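Ribonuclease T2 (Homo sapiens, PDB 3T0O) degrades single-stranded RNA of microbial pathogens, cutting preferentially between purine and uridine residues and supplying fragments that are sensed by TLR8. Local coordinates at residues Lys11-Val16 with His41-Asp46; Ala99-Leu104 with Leu179-Gln184; Val169-Gln174 with Phe223-Lys228; His18-Val23 with Asp33-Trp38. All blocks are in the same frame, centred on the assembly; numbering follows the deposited sequence. Where two conformers were deposited one is given.

Contact 1 (Lys11-Val16 with His41-Asp46); sequences KKLIMV and HGLWPD
Strands 12-16 and 41-45 run antiparallel, their axes at 162° and 4.4 Å apart at the closest, with Ile14 facing Trp44 and Val16 facing Gly42 in hydrogen-bonded pairs. Ile14 N donates to Trp44 O at 2.7 Å, and Trp44 N returns a nearly straight bond to Ile14 O. At the far end Val16 O is gripped twice, by Gly42 N and by His41 N (2.8 Å), because His41 and Gly42 oppose Val16 in a classic beta bulge. The side chains of Ile14, Val16 and Trp44 share one face. There Val16 CG2 sits over the six-membered ring of Trp44, 3.6 Å from its centroid, a CH-pi contact, while Val16 CG1 reaches His41 CB. Trp44 CZ2 lies over the centre of the imidazole of His41, a predicted active-site residue. At the other end Asp46 closes the ladder: its OD1 takes Lys11 N (3.0 Å) from above the carboxylate plane, and its OD2 offers the anti lone pair to Lys12 NZ (2.9 Å) in a salt bridge. Leu13, Met15, Leu43 and Pro45 occupy the opposite face, where Met15 and Leu43 meet helix 107-121 and Pro45 meets helix 84-98. Trp44 NE1 bonds Glu90 of the latter helix, probably catalytic, and its ring stacks on His94, so the bulged end borders the probable active site; His41 ND1 bonds Gln174 of strand 171-180, which flanks strand 12-18.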
# COMPACT_ATOMS: atom_id res chain seq x y z
N LYS A 11 14.58 -4.60 10.05
CA LYS A 11 15.28 -5.56 9.23
C LYS A 11 14.80 -5.66 7.80
O LYS A 11 15.56 -6.02 6.93
CB LYS A 11 15.31 -6.96 9.85
CG LYS A 11 16.32 -7.08 11.00
CD LYS A 11 15.68 -7.84 12.13
CE LYS A 11 16.67 -8.25 13.21
NZ LYS A 11 17.08 -9.68 13.07
N LYS A 12 13.54 -5.38 7.59
CA LYS A 12 13.00 -5.42 6.22
C LYS A 12 12.01 -4.31 6.00
O LYS A 12 11.47 -3.68 6.93
CB LYS A 12 12.31 -6.78 5.93
CG LYS A 12 11.02 -6.88 6.71
CD LYS A 12 10.54 -8.34 6.72
CE LYS A 12 9.27 -8.43 7.54
NZ LYS A 12 9.65 -8.77 8.92
N LEU A 13 11.71 -4.09 4.73
CA LEU A 13 10.71 -3.13 4.35
C LEU A 13 9.42 -3.84 3.99
O LEU A 13 9.47 -4.98 3.55
CB LEU A 13 11.22 -2.33 3.13
CG LEU A 13 12.36 -1.40 3.50
CD1 LEU A 13 13.13 -1.03 2.22
CD2 LEU A 13 11.75 -0.16 4.23
N ILE A 14 8.29 -3.15 4.13
CA ILE A 14 7.01 -3.72 3.68
C ILE A 14 6.37 -2.76 2.70
O ILE A 14 6.13 -1.59 3.07
CB ILE A 14 6.10 -3.96 4.88
CG1 ILE A 14 6.75 -4.83 5.93
CG2 ILE A 14 4.79 -4.69 4.39
CD1 ILE A 14 5.98 -4.75 7.30
N MET A 15 6.19 -3.18 1.44
CA MET A 15 5.48 -2.33 0.48
C MET A 15 4.00 -2.64 0.67
O MET A 15 3.58 -3.77 0.49
CB MET A 15 5.89 -2.63 -0.95
CG MET A 15 4.95 -1.98 -1.98
SD MET A 15 4.91 -0.15 -1.92
CE MET A 15 4.07 0.29 -3.42
N VAL A 16 3.21 -1.64 1.04
CA VAL A 16 1.83 -1.84 1.46
C VAL A 16 0.98 -1.14 0.43
O VAL A 16 1.14 0.07 0.16
CB VAL A 16 1.63 -1.13 2.80
CG1 VAL A 16 0.16 -1.39 3.25
CG2 VAL A 16 2.65 -1.72 3.79
N HIS A 41 -0.19 2.50 -0.03
CA HIS A 41 -0.35 2.97 1.33
C HIS A 41 0.99 3.48 1.85
O HIS A 41 1.11 4.66 2.24
CB HIS A 41 -0.86 1.85 2.15
CG HIS A 41 -1.29 2.31 3.49
ND1 HIS A 41 -2.02 1.51 4.35
CD2 HIS A 41 -1.12 3.50 4.12
CE1 HIS A 41 -2.25 2.17 5.47
NE2 HIS A 41 -1.73 3.38 5.37
N GLY A 42 2.04 2.65 1.80
CA GLY A 42 3.34 3.19 2.10
C GLY A 42 4.41 2.11 2.00
O GLY A 42 4.14 0.97 1.67
N LEU A 43 5.65 2.54 2.25
CA LEU A 43 6.80 1.69 2.28
C LEU A 43 7.35 1.72 3.68
O LEU A 43 7.89 2.72 4.13
CB LEU A 43 7.82 2.18 1.24
CG LEU A 43 9.10 1.35 1.28
CD1 LEU A 43 8.86 -0.04 0.78
CD2 LEU A 43 10.17 2.03 0.35
N TRP A 44 7.08 0.66 4.42
CA TRP A 44 7.28 0.74 5.86
C TRP A 44 8.41 -0.14 6.38
O TRP A 44 8.39 -1.35 6.15
CB TRP A 44 6.02 0.19 6.52
CG TRP A 44 4.75 0.95 6.22
CD1 TRP A 44 4.62 2.12 5.68
CD2 TRP A 44 3.45 0.49 6.57
NE1 TRP A 44 3.27 2.47 5.58
CE2 TRP A 44 2.55 1.46 6.14
CE3 TRP A 44 2.99 -0.65 7.22
CZ2 TRP A 44 1.17 1.33 6.31
CZ3 TRP A 44 1.61 -0.77 7.37
CH2 TRP A 44 0.76 0.15 6.89
N PRO A 45 9.38 0.42 7.09
CA PRO A 45 10.29 -0.44 7.86
C PRO A 45 9.43 -1.28 8.79
O PRO A 45 8.46 -0.76 9.37
CB PRO A 45 11.17 0.56 8.61
CG PRO A 45 11.26 1.71 7.62
CD PRO A 45 9.77 1.85 7.11
N ASP A 46 9.82 -2.53 8.95
CA ASP A 46 8.97 -3.45 9.70
C ASP A 46 8.89 -3.14 11.19
O ASP A 46 7.79 -3.18 11.74
CB ASP A 46 9.36 -4.93 9.43
CG ASP A 46 10.79 -5.28 9.87
OD1 ASP A 46 11.60 -4.40 10.19
OD2 ASP A 46 11.08 -6.51 10.01

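Contact 2 (Ala99-Leu104 with Leu179-Gln184); sequences AQVDAL and LTKQDQ
Val101 is the centre of a loop-to-loop contact at the edge of the alpha/beta fold, where the connection between helices 84-98 and 107-121 meets the beta-hairpin turn that joins strands 171-180 and 186-187. Both of its methyls rest against the turn: CG2, anti to the carbonyl carbon, approaches Lys181 O to 3.3 Å and Lys181 CG to 3.6 Å, while CG1 also packs on Lys181 O and reaches on to Gln182 O and Gln184 NE2. Direct polar bonds between the segments are absent, and three waters bridge them instead. One accepts from Lys181 NZ and donates to Gln100 OE1; another accepts from Asp102 N and donates to Gln182 OE1 at 2.7 Å; the third joins Ala103 N to Gln182 O. The Lys181 chain is extended beyond CG, which carries its ammonium out to the first water and to Trp10, whose carbonyl oxygen it bonds and whose ring it meets in a cation-pi contact. Gln182 instead bends at chi2 (-59°), bringing its amide back toward Val101. Behind this layer, Leu104 N bonds Val101 O (2.9 Å) and so fixes the short 3-10 segment 102-103. Gln184 bonds back onto the turn: bent at chi2 (80°), it is anchored through OE1 to Arg113 of helix 107-121, while its NE2 donates to Lys181 O at 2.9 Å from above the carbonyl plane, the acceptor lying in the plane of the side-chain amide.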
# COMPACT_ATOMS: atom_id res chain seq x y z
N ALA A 99 15.11 5.95 5.99
CA ALA A 99 16.31 6.74 5.54
C ALA A 99 17.67 6.26 6.04
O ALA A 99 18.71 6.76 5.64
CB ALA A 99 16.13 8.20 5.94
N GLN A 100 17.68 5.30 6.95
CA GLN A 100 18.91 4.59 7.26
C GLN A 100 19.52 3.89 6.06
O GLN A 100 20.70 3.56 6.07
CB GLN A 100 18.59 3.55 8.28
CG GLN A 100 18.25 4.15 9.55
CD GLN A 100 17.70 3.13 10.49
OE1 GLN A 100 18.10 1.93 10.45
NE2 GLN A 100 16.77 3.56 11.28
N VAL A 101 18.69 3.61 5.06
CA VAL A 101 19.14 2.98 3.83
C VAL A 101 19.55 4.05 2.84
O VAL A 101 18.82 4.99 2.62
CB VAL A 101 17.99 2.14 3.24
CG1 VAL A 101 18.30 1.76 1.80
CG2 VAL A 101 17.77 0.90 4.13
N ASP A 102 20.71 3.89 2.22
CA ASP A 102 21.25 4.99 1.37
C ASP A 102 20.29 5.28 0.23
O ASP A 102 20.00 6.45 -0.04
CB ASP A 102 22.64 4.69 0.78
CG ASP A 102 23.79 4.92 1.75
OD1 ASP A 102 23.60 5.31 2.91
OD2 ASP A 102 24.91 4.65 1.32
N ALA A 103 19.70 4.23 -0.35
CA ALA A 103 18.76 4.43 -1.47
C ALA A 103 17.51 5.20 -1.08
O ALA A 103 16.82 5.69 -1.98
CB ALA A 103 18.32 3.09 -2.05
N LEU A 104 17.25 5.34 0.22
CA LEU A 104 16.02 5.95 0.70
C LEU A 104 16.33 7.13 1.62
O LEU A 104 15.44 7.55 2.37
CB LEU A 104 15.21 4.92 1.52
CG LEU A 104 14.90 3.60 0.78
CD1 LEU A 104 14.17 2.67 1.71
CD2 LEU A 104 14.14 3.85 -0.51
N LEU A 179 10.24 -6.55 1.32
CA LEU A 179 11.35 -6.16 0.43
C LEU A 179 12.62 -6.04 1.22
O LEU A 179 12.62 -5.68 2.41
CB LEU A 179 11.07 -4.78 -0.25
CG LEU A 179 9.80 -4.70 -1.07
CD1 LEU A 179 9.61 -3.24 -1.49
CD2 LEU A 179 9.89 -5.58 -2.29
N THR A 180 13.73 -6.37 0.59
CA THR A 180 15.00 -6.35 1.34
C THR A 180 15.39 -4.94 1.70
O THR A 180 15.06 -3.99 1.03
CB THR A 180 16.14 -6.99 0.57
OG1 THR A 180 16.39 -6.23 -0.64
CG2 THR A 180 15.79 -8.48 0.28
N LYS A 181 16.14 -4.79 2.78
CA LYS A 181 16.42 -3.49 3.30
C LYS A 181 17.26 -2.66 2.35
O LYS A 181 16.95 -1.52 2.01
CB LYS A 181 17.14 -3.70 4.63
CG LYS A 181 17.73 -2.51 5.28
CD LYS A 181 17.88 -2.90 6.79
CE LYS A 181 17.90 -1.75 7.71
NZ LYS A 181 18.50 -2.12 9.01
N GLN A 182 18.34 -3.27 1.86
CA GLN A 182 19.28 -2.49 1.05
C GLN A 182 18.84 -2.16 -0.35
O GLN A 182 18.88 -0.97 -0.71
CB GLN A 182 20.69 -3.07 1.11
CG GLN A 182 21.27 -2.98 2.50
CD GLN A 182 21.34 -1.55 3.06
OE1 GLN A 182 21.59 -0.56 2.33
NE2 GLN A 182 21.14 -1.43 4.37
N ASP A 183 18.33 -3.17 -1.10
CA ASP A 183 18.02 -3.02 -2.54
C ASP A 183 16.51 -3.17 -2.86
O ASP A 183 16.12 -3.14 -4.03
CB ASP A 183 18.79 -4.09 -3.35
CG ASP A 183 20.22 -4.25 -2.89
OD1 ASP A 183 20.88 -3.21 -2.66
OD2 ASP A 183 20.69 -5.40 -2.75
N GLN A 184 15.71 -3.37 -1.81
CA GLN A 184 14.25 -3.54 -1.89
C GLN A 184 13.88 -4.59 -2.89
O GLN A 184 13.00 -4.35 -3.75
CB GLN A 184 13.55 -2.21 -2.24
CG GLN A 184 13.90 -1.11 -1.27
CD GLN A 184 15.26 -0.49 -1.57
OE1 GLN A 184 15.53 -0.09 -2.70
NE2 GLN A 184 16.10 -0.37 -0.55
O HOH W 1 18.01 -0.52 11.15
O HOH W 2 22.66 1.81 2.91
O HOH W 3 20.85 1.57 -0.53

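Contact 3 (Val169-Gln174 with Phe223-Lys228); sequences VQTIGQ and FYPPPK
Val169 leads into a single beta bridge between Thr171 and Phe223, by which the C-terminal tail joins the start of strand 171-180, part of the antiparallel sheet of this RNase T2 fold. Its CG2, in the crowded position between backbone N and carbonyl carbon, touches Phe223 CB at 3.9 Å. Gln170 takes part through its backbone: its O receives Phe223 N at 2.9 Å along an almost straight line, whereas its side chain turns away to Glu218 and Pro221. Thr171 then divides its two branches. OG1 lies at the edge of the Phe223 ring, near its plane, and CG2, anti to the backbone N, packs 3.5 Å from Pro225 CD. Pro225 CA lies over one face of that same phenyl ring, toward its rim. Ile172 completes the bridge, its N donating to Phe223 O at 2.9 Å nearly along the C=O axis. The side chain of Tyr224 lies alongside that of Ile172 and points the same way, with CD1 3.6 Å from Ile172 CG2. Farther on, Gly173 and Gln174 form a classic beta bulge against Gln159 of the adjoining strand, whose side-chain OE1 accepts from Gln174 NE2.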
# COMPACT_ATOMS: atom_id res chain seq x y z
N VAL A 169 -19.44 -11.26 4.18
CA VAL A 169 -18.09 -11.85 4.16
C VAL A 169 -17.07 -10.72 4.27
O VAL A 169 -17.38 -9.56 4.02
CB VAL A 169 -17.75 -12.75 2.88
CG1 VAL A 169 -18.72 -13.96 2.75
CG2 VAL A 169 -17.78 -11.97 1.67
N GLN A 170 -15.86 -11.07 4.71
CA GLN A 170 -14.74 -10.10 4.78
C GLN A 170 -14.48 -9.49 3.39
O GLN A 170 -14.73 -10.09 2.35
CB GLN A 170 -13.51 -10.80 5.30
CG GLN A 170 -13.01 -11.90 4.33
CD GLN A 170 -11.96 -12.80 4.84
OE1 GLN A 170 -11.31 -12.55 5.87
NE2 GLN A 170 -11.82 -13.90 4.15
N THR A 171 -13.90 -8.31 3.44
CA THR A 171 -13.62 -7.58 2.23
C THR A 171 -12.12 -7.33 2.11
O THR A 171 -11.51 -6.80 3.05
CB THR A 171 -14.31 -6.25 2.34
OG1 THR A 171 -15.70 -6.47 2.68
CG2 THR A 171 -14.20 -5.56 0.97
N ILE A 172 -11.51 -7.70 0.97
CA ILE A 172 -10.05 -7.49 0.83
C ILE A 172 -9.76 -6.02 0.78
O ILE A 172 -10.42 -5.30 0.05
CB ILE A 172 -9.48 -8.27 -0.35
CG1 ILE A 172 -7.94 -8.16 -0.34
CG2 ILE A 172 -9.98 -7.70 -1.73
CD1 ILE A 172 -7.30 -9.04 -1.47
N GLY A 173 -8.70 -5.63 1.50
CA GLY A 173 -8.35 -4.19 1.63
C GLY A 173 -6.89 -3.92 1.33
O GLY A 173 -6.62 -2.83 0.91
N GLN A 174 -6.00 -4.86 1.65
CA GLN A 174 -4.56 -4.43 1.66
C GLN A 174 -3.68 -5.62 1.35
O GLN A 174 -3.95 -6.70 1.83
CB GLN A 174 -4.26 -3.78 3.03
CG GLN A 174 -2.82 -3.25 3.13
CD GLN A 174 -2.79 -2.20 4.26
OE1 GLN A 174 -3.04 -1.04 3.98
NE2 GLN A 174 -2.40 -2.61 5.43
N PHE A 223 -14.69 -10.81 -0.43
CA PHE A 223 -15.26 -9.87 -1.42
C PHE A 223 -14.18 -8.92 -1.86
O PHE A 223 -13.50 -8.29 -1.04
CB PHE A 223 -16.42 -9.13 -0.70
CG PHE A 223 -17.22 -8.21 -1.55
CD1 PHE A 223 -17.53 -8.48 -2.87
CD2 PHE A 223 -17.70 -7.04 -0.97
CE1 PHE A 223 -18.31 -7.58 -3.67
CE2 PHE A 223 -18.49 -6.13 -1.76
CZ PHE A 223 -18.78 -6.44 -3.10
N TYR A 224 -14.11 -8.70 -3.17
CA TYR A 224 -13.15 -7.77 -3.77
C TYR A 224 -14.06 -6.77 -4.52
O TYR A 224 -14.49 -7.02 -5.68
CB TYR A 224 -12.28 -8.59 -4.73
CG TYR A 224 -11.27 -7.82 -5.52
CD1 TYR A 224 -10.77 -6.59 -5.06
CD2 TYR A 224 -10.74 -8.37 -6.65
CE1 TYR A 224 -9.80 -5.87 -5.79
CE2 TYR A 224 -9.76 -7.74 -7.38
CZ TYR A 224 -9.30 -6.46 -6.95
OH TYR A 224 -8.30 -5.87 -7.66
N PRO A 225 -14.43 -5.69 -3.87
CA PRO A 225 -15.58 -4.89 -4.31
C PRO A 225 -15.28 -4.00 -5.47
O PRO A 225 -14.25 -3.29 -5.49
CB PRO A 225 -15.90 -4.01 -3.07
CG PRO A 225 -14.69 -3.94 -2.28
CD PRO A 225 -13.96 -5.31 -2.52
N PRO A 226 -16.14 -4.02 -6.48
CA PRO A 226 -16.05 -2.99 -7.55
C PRO A 226 -16.27 -1.59 -6.96
O PRO A 226 -17.14 -1.40 -6.10
CB PRO A 226 -17.18 -3.36 -8.51
CG PRO A 226 -17.64 -4.67 -8.11
CD PRO A 226 -17.23 -4.97 -6.69
N PRO A 227 -15.46 -0.59 -7.37
CA PRO A 227 -15.58 0.74 -6.75
C PRO A 227 -16.96 1.30 -6.98
O PRO A 227 -17.66 0.95 -7.97
CB PRO A 227 -14.58 1.61 -7.50
CG PRO A 227 -13.76 0.70 -8.30
CD PRO A 227 -14.33 -0.68 -8.31
N LYS A 228 -17.35 2.20 -6.07
CA LYS A 228 -18.66 2.88 -6.20
C LYS A 228 -18.49 4.08 -7.13
O LYS A 228 -17.35 4.50 -7.45
CB LYS A 228 -19.12 3.32 -4.82

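Contact 4 (His18-Val23 with Asp33-Trp38); sequences HWPETV and DPPDYW
Two tryptophans form the dense end of this contact, in which the junction between strand 12-18 and helix 20-23 packs against the loop that leads into strand 39-45. Trp19 occupies the N-cap position of the helix, and its side chain crosses that of Trp38 at about a right angle, although the ring planes are inclined by only 40°, an oblique aromatic pair. Its CB stands over the six-membered ring of Trp38, 3.7 Å from the centroid and close to the ring normal, a CH-pi contact. Its CE3 comes down on the five-membered part of the same face, 3.3 Å from Trp38 NE1. The carbonyl carbon of His18 lies 3.4 Å from Trp38 CE3, and Trp38 CA makes a CA-H...O contact with His18 O. Prolines extend the apolar surface, Pro20 CB meeting Pro34 CB at 3.8 Å and Pro35 CD at 3.7 Å. Separately, Pro20 CD closely approaches a backbone carbonyl, 3.3 Å from Tyr37 O. Toward Pro34 and Asp36 the contact loosens and becomes more exposed. Glu21, bent at chi2 (57°), touches Pro34 CG with OE1, which also accepts from Lys228 N. A water bridges the segments, accepting from Glu21 N at 2.9 Å and donating to Pro35 O at 2.7 Å; it sits over the centre of the Trp19 ring system. Both indole N-H groups are satisfied by the C-terminal tail, Trp19 NE1 by Pro225 O and Trp38 NE1 by Tyr224 OH. The contact therefore relies on aromatic and proline surfaces, and it adjoins the active site through His18, whose ring stacks on the predicted catalytic His41.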
# COMPACT_ATOMS: atom_id res chain seq x y z
N HIS A 18 -3.19 -0.76 -1.07
CA HIS A 18 -4.57 -0.95 -0.60
C HIS A 18 -5.58 -0.66 -1.67
O HIS A 18 -5.27 -0.05 -2.67
CB HIS A 18 -4.82 -0.23 0.74
CG HIS A 18 -4.53 1.25 0.71
ND1 HIS A 18 -4.47 1.96 1.90
CD2 HIS A 18 -4.23 2.11 -0.29
CE1 HIS A 18 -4.24 3.23 1.60
NE2 HIS A 18 -4.01 3.34 0.30
N TRP A 19 -6.79 -1.17 -1.44
CA TRP A 19 -7.87 -1.11 -2.40
C TRP A 19 -8.81 -0.03 -1.96
O TRP A 19 -9.48 -0.17 -0.96
CB TRP A 19 -8.54 -2.48 -2.42
CG TRP A 19 -9.64 -2.55 -3.42
CD1 TRP A 19 -11.01 -2.79 -3.17
CD2 TRP A 19 -9.52 -2.41 -4.84
NE1 TRP A 19 -11.69 -2.80 -4.38
CE2 TRP A 19 -10.82 -2.56 -5.40
CE3 TRP A 19 -8.43 -2.20 -5.70
CZ2 TRP A 19 -11.06 -2.49 -6.78
CZ3 TRP A 19 -8.67 -2.11 -7.06
CH2 TRP A 19 -9.97 -2.21 -7.59
N PRO A 20 -8.84 1.08 -2.68
CA PRO A 20 -9.61 2.23 -2.22
C PRO A 20 -11.06 1.95 -1.91
O PRO A 20 -11.58 2.39 -0.91
CB PRO A 20 -9.51 3.20 -3.41
CG PRO A 20 -8.07 3.02 -3.88
CD PRO A 20 -7.97 1.43 -3.82
N GLU A 21 -11.74 1.18 -2.71
CA GLU A 21 -13.16 0.98 -2.38
C GLU A 21 -13.36 0.29 -1.04
O GLU A 21 -14.39 0.56 -0.36
CB GLU A 21 -13.77 0.14 -3.50
CG GLU A 21 -15.25 -0.30 -3.26
CD GLU A 21 -16.20 0.84 -3.03
OE1 GLU A 21 -15.96 1.89 -3.60
OE2 GLU A 21 -17.25 0.64 -2.33
N THR A 22 -12.39 -0.54 -0.68
CA THR A 22 -12.49 -1.09 0.67
C THR A 22 -12.09 -0.16 1.78
O THR A 22 -12.83 -0.06 2.80
CB THR A 22 -11.64 -2.32 0.77
OG1 THR A 22 -12.14 -3.27 -0.16
CG2 THR A 22 -11.69 -2.97 2.17
N VAL A 23 -10.98 0.52 1.63
CA VAL A 23 -10.45 1.29 2.73
C VAL A 23 -11.02 2.70 2.89
O VAL A 23 -10.88 3.30 3.99
CB VAL A 23 -8.91 1.30 2.77
CG1 VAL A 23 -8.33 -0.16 2.89
CG2 VAL A 23 -8.31 2.06 1.56
N ASP A 33 -15.01 9.19 -5.74
CA ASP A 33 -15.09 8.10 -6.69
C ASP A 33 -13.78 7.34 -6.50
O ASP A 33 -12.78 7.73 -7.07
CB ASP A 33 -15.19 8.71 -8.12
CG ASP A 33 -16.51 9.51 -8.34
OD1 ASP A 33 -17.60 8.88 -8.35
OD2 ASP A 33 -16.44 10.77 -8.47
N PRO A 34 -13.79 6.30 -5.67
CA PRO A 34 -12.52 5.63 -5.32
C PRO A 34 -11.82 5.19 -6.60
O PRO A 34 -12.47 4.64 -7.53
CB PRO A 34 -12.97 4.44 -4.51
CG PRO A 34 -14.32 4.92 -3.88
CD PRO A 34 -14.93 5.74 -4.93
N PRO A 35 -10.50 5.43 -6.69
CA PRO A 35 -9.78 4.83 -7.85
C PRO A 35 -10.06 3.34 -8.00
O PRO A 35 -10.09 2.60 -7.01
CB PRO A 35 -8.30 5.00 -7.43
CG PRO A 35 -8.31 6.21 -6.55
CD PRO A 35 -9.58 6.11 -5.76
N ASP A 36 -10.16 2.90 -9.26
CA ASP A 36 -10.42 1.51 -9.52
C ASP A 36 -9.13 0.71 -9.70
O ASP A 36 -9.06 -0.31 -10.47
CB ASP A 36 -11.32 1.39 -10.76
CG ASP A 36 -10.64 1.86 -12.01
OD1 ASP A 36 -11.23 1.70 -13.12
OD2 ASP A 36 -9.54 2.43 -11.94
N TYR A 37 -8.14 1.02 -8.87
CA TYR A 37 -6.88 0.27 -8.89
C TYR A 37 -6.23 0.34 -7.53
O TYR A 37 -6.57 1.23 -6.75
CB TYR A 37 -5.91 0.86 -9.94
CG TYR A 37 -5.73 2.35 -9.91
CD1 TYR A 37 -4.71 2.93 -9.16
CD2 TYR A 37 -6.51 3.15 -10.71
CE1 TYR A 37 -4.48 4.29 -9.19
CE2 TYR A 37 -6.31 4.53 -10.68
CZ TYR A 37 -5.32 5.05 -9.88
OH TYR A 37 -5.10 6.45 -9.99
N TRP A 38 -5.43 -0.64 -7.21
CA TRP A 38 -4.67 -0.64 -5.98
C TRP A 38 -3.70 0.48 -5.97
O TRP A 38 -3.05 0.76 -6.98
CB TRP A 38 -3.86 -1.95 -5.88
CG TRP A 38 -4.80 -3.13 -5.68
CD1 TRP A 38 -5.53 -3.80 -6.68
CD2 TRP A 38 -5.13 -3.76 -4.44
NE1 TRP A 38 -6.33 -4.77 -6.08
CE2 TRP A 38 -6.08 -4.79 -4.73
CE3 TRP A 38 -4.72 -3.56 -3.12
CZ2 TRP A 38 -6.65 -5.58 -3.74
CZ3 TRP A 38 -5.25 -4.38 -2.12
CH2 TRP A 38 -6.20 -5.40 -2.44
O HOH W 4 -11.00 0.62 -5.44

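Overall arrangement
Strand 171-180 ties the set together: contact 2 uses its end and contact 3 its beginning, centres about 31 Å apart, while contact 1 lies beside it on strand 12-18. Leu13 O and Leu179 N, 2.8 Å apart, probably link contacts 1 and 2. Contact 4 is nested within the chain loop closed by contact 1 and lies about 9 Å, centre to centre, from contact 3, meeting it through Thr22 OG1 and Ile172 O (2.7 Å). The predicted active site draws on three contacts: ND1 of His41 (contact 1) lies 2.8 Å from Gln174 OE1 (contact 3) and beside His18 (contact 4). Contact 2 is more remote, Leu104 about 9 Å between side chains from His94, another predicted active-site residue.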